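Local coordinates for peroxiredoxin (Mycobacterium tuberculosis, PDB 5EPF), which reduces hydrogen peroxide and organic hydroperoxides with thiol reductants, protecting the cell against oxidative stress and acting as a peroxide sensor, at residues A[57-62]-A[147-152]. Residues are numbered along the deposited sequence; the frame is centred on the assembly and turned at random.
Sequences CHFRDL and AHADKA. With SO4 (sulfate ion), chain B.
His58 holds CG anti to its backbone N (chi1 -167°), while Phe59 and Asp150 both hold CG anti to their carbonyl carbons. These torsions bring an imidazole, a phenyl ring and a carboxylate to the seam between two helices of the thioredoxin fold of a peroxiredoxin, probably of the BCP/PrxQ type. Helix 50-61 carries the active-site cysteine, Cys52, near its start. It packs beside helix 145-158, and the two segment axes come within 9.0 Å at an angle of 39°. Ala149 sits at the centre of the contact. Its CB lies over the middle of the Phe59 ring, 3.6 Å from the centroid, in a CH-pi contact. The small side chain of Ala149 is consistent with the close approach of the backbones, with the CA atoms of Phe59 and Ala149 5.7 Å apart. The same methyl meets Leu62 CD1 at 3.8 Å and also lies beside His58 CD2. Phe59 CZ reaches on to the backbone of His148, and CE2 touches His148 CB. Phe59 also stacks on Phe42 and rests on Val40, joining helix 50-61 to strand 39-43. The imidazole of His148 leads away from the seam and bonds through ND1 to Thr126 OG1. At the partly exposed margin, His58 NE2 donates to Asp150 OD1 at 2.7 Å in a nearly straight bond. The carboxylate may favour a positive charge on this imidazole. Leu62 CD1 lies over one face of the His58 ring, towards its rim. Away from the seam, Arg60 NE and NH2 both grip Asp61 OD1 in a salt bridge, and Arg60 NH1 and NH2 bind a sulfate, probably from the crystallisation liquor. In the His58-Asp150 bond, the oxygen lies nearly in the ring plane, but the nitrogen approaches from above the carboxylate plane, and the two planes stand 85° apart.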
loop_
_atom_site.group_PDB
_atom_site.type_symbol
_atom_site.label_atom_id
_atom_site.label_comp_id
_atom_site.label_asym_id
_atom_site.label_seq_id
_atom_site.Cartn_x
_atom_site.Cartn_y
_atom_site.Cartn_z
ATOM N N CYS A 57 -10.569 1.705 -4.535
ATOM C CA CYS A 57 -11.918 1.172 -4.386
ATOM C C CYS A 57 -11.981 -0.312 -4.730
ATOM O O CYS A 57 -12.819 -1.037 -4.177
ATOM C CB CYS A 57 -12.908 1.970 -5.234
ATOM S SG CYS A 57 -13.281 3.603 -4.544
ATOM N N HIS A 58 -11.127 -0.783 -5.645
ATOM C CA HIS A 58 -11.074 -2.216 -5.912
ATOM C C HIS A 58 -10.534 -2.970 -4.701
ATOM O O HIS A 58 -11.093 -4.004 -4.315
ATOM C CB HIS A 58 -10.260 -2.478 -7.182
ATOM C CG HIS A 58 -10.389 -3.874 -7.708
ATOM N ND1 HIS A 58 -11.603 -4.477 -7.944
ATOM C CD2 HIS A 58 -9.447 -4.786 -8.050
ATOM C CE1 HIS A 58 -11.405 -5.696 -8.418
ATOM N NE2 HIS A 58 -10.105 -5.909 -8.487
ATOM N N PHE A 59 -9.493 -2.432 -4.044
ATOM C CA PHE A 59 -9.059 -2.992 -2.764
ATOM C C PHE A 59 -10.189 -2.992 -1.744
ATOM O O PHE A 59 -10.394 -3.989 -1.037
ATOM C CB PHE A 59 -7.866 -2.221 -2.208
ATOM C CG PHE A 59 -6.530 -2.693 -2.732
ATOM C CD1 PHE A 59 -5.988 -3.899 -2.308
ATOM C CD2 PHE A 59 -5.806 -1.932 -3.648
ATOM C CE1 PHE A 59 -4.756 -4.334 -2.785
ATOM C CE2 PHE A 59 -4.577 -2.362 -4.134
ATOM C CZ PHE A 59 -4.052 -3.582 -3.694
ATOM N N ARG A 60 -10.936 -1.884 -1.653
ATOM C CA ARG A 60 -12.060 -1.804 -0.725
ATOM C C ARG A 60 -13.062 -2.916 -0.991
ATOM O O ARG A 60 -13.511 -3.607 -0.065
ATOM C CB ARG A 60 -12.759 -0.454 -0.901
ATOM C CG ARG A 60 -14.018 -0.282 -0.028
ATOM C CD ARG A 60 -14.856 0.889 -0.532
ATOM N NE ARG A 60 -15.348 0.630 -1.879
ATOM C CZ ARG A 60 -15.870 1.547 -2.691
ATOM N NH1 ARG A 60 -15.971 2.817 -2.306
ATOM N NH2 ARG A 60 -16.280 1.193 -3.901
ATOM N N ASP A 61 -13.433 -3.094 -2.265
ATOM C CA ASP A 61 -14.490 -4.020 -2.636
ATOM C C ASP A 61 -14.087 -5.462 -2.401
ATOM O O ASP A 61 -14.961 -6.330 -2.348
ATOM C CB ASP A 61 -14.833 -3.847 -4.118
ATOM C CG ASP A 61 -15.480 -2.516 -4.447
ATOM O OD1 ASP A 61 -15.963 -1.805 -3.537
ATOM O OD2 ASP A 61 -15.538 -2.186 -5.662
ATOM N N LEU A 62 -12.786 -5.744 -2.282
ATOM C CA LEU A 62 -12.290 -7.097 -2.052
ATOM C C LEU A 62 -12.029 -7.390 -0.574
ATOM O O LEU A 62 -11.265 -8.313 -0.258
ATOM C CB LEU A 62 -11.049 -7.354 -2.907
ATOM C CG LEU A 62 -11.316 -7.500 -4.405
ATOM C CD1 LEU A 62 -9.994 -7.459 -5.183
ATOM C CD2 LEU A 62 -12.077 -8.781 -4.701
ATOM N N ALA A 147 -5.362 -4.725 -11.402
ATOM C CA ALA A 147 -4.359 -5.784 -11.304
ATOM C C ALA A 147 -3.603 -5.725 -9.984
ATOM O O ALA A 147 -3.099 -6.745 -9.510
ATOM C CB ALA A 147 -3.376 -5.700 -12.472
ATOM N N HIS A 148 -3.489 -4.548 -9.373
ATOM C CA HIS A 148 -2.800 -4.460 -8.089
ATOM C C HIS A 148 -3.454 -5.357 -7.046
ATOM O O HIS A 148 -2.795 -6.231 -6.470
ATOM C CB HIS A 148 -2.708 -3.002 -7.654
ATOM C CG HIS A 148 -1.754 -2.225 -8.488
ATOM N ND1 HIS A 148 -0.413 -2.106 -8.172
ATOM C CD2 HIS A 148 -1.925 -1.592 -9.673
ATOM C CE1 HIS A 148 0.189 -1.397 -9.109
ATOM N NE2 HIS A 148 -0.704 -1.086 -10.038
ATOM N N ALA A 149 -4.760 -5.217 -6.842
ATOM C CA ALA A 149 -5.425 -6.089 -5.884
ATOM C C ALA A 149 -5.580 -7.503 -6.435
ATOM O O ALA A 149 -5.432 -8.476 -5.690
ATOM C CB ALA A 149 -6.767 -5.516 -5.449
ATOM N N ASP A 150 -5.845 -7.646 -7.742
ATOM C CA ASP A 150 -6.109 -8.978 -8.285
ATOM C C ASP A 150 -4.866 -9.861 -8.208
ATOM O O ASP A 150 -4.943 -11.028 -7.805
ATOM C CB ASP A 150 -6.580 -8.885 -9.743
ATOM C CG ASP A 150 -7.955 -8.228 -9.889
ATOM O OD1 ASP A 150 -8.719 -8.161 -8.905
ATOM O OD2 ASP A 150 -8.263 -7.758 -11.008
ATOM N N LYS A 151 -3.710 -9.331 -8.617
ATOM C CA LYS A 151 -2.486 -10.128 -8.565
ATOM C C LYS A 151 -2.070 -10.398 -7.132
ATOM O O LYS A 151 -1.616 -11.499 -6.816
ATOM C CB LYS A 151 -1.349 -9.452 -9.336
ATOM C CG LYS A 151 -1.546 -9.479 -10.821
ATOM C CD LYS A 151 -0.615 -8.531 -11.547
ATOM C CE LYS A 151 0.866 -8.864 -11.373
ATOM N NZ LYS A 151 1.232 -10.139 -12.028
ATOM N N ALA A 152 -2.241 -9.416 -6.246
ATOM C CA ALA A 152 -1.918 -9.630 -4.843
ATOM C C ALA A 152 -2.773 -10.742 -4.257
ATOM O O ALA A 152 -2.262 -11.650 -3.584
ATOM C CB ALA A 152 -2.110 -8.340 -4.060
HETATM S S SO4 B . -18.085 4.589 -4.891
HETATM O O1 SO4 B . -17.053 5.073 -3.986
HETATM O O2 SO4 B . -18.032 5.325 -6.173
HETATM O O3 SO4 B . -17.913 3.159 -5.162
HETATM O O4 SO4 B . -19.405 4.824 -4.297
#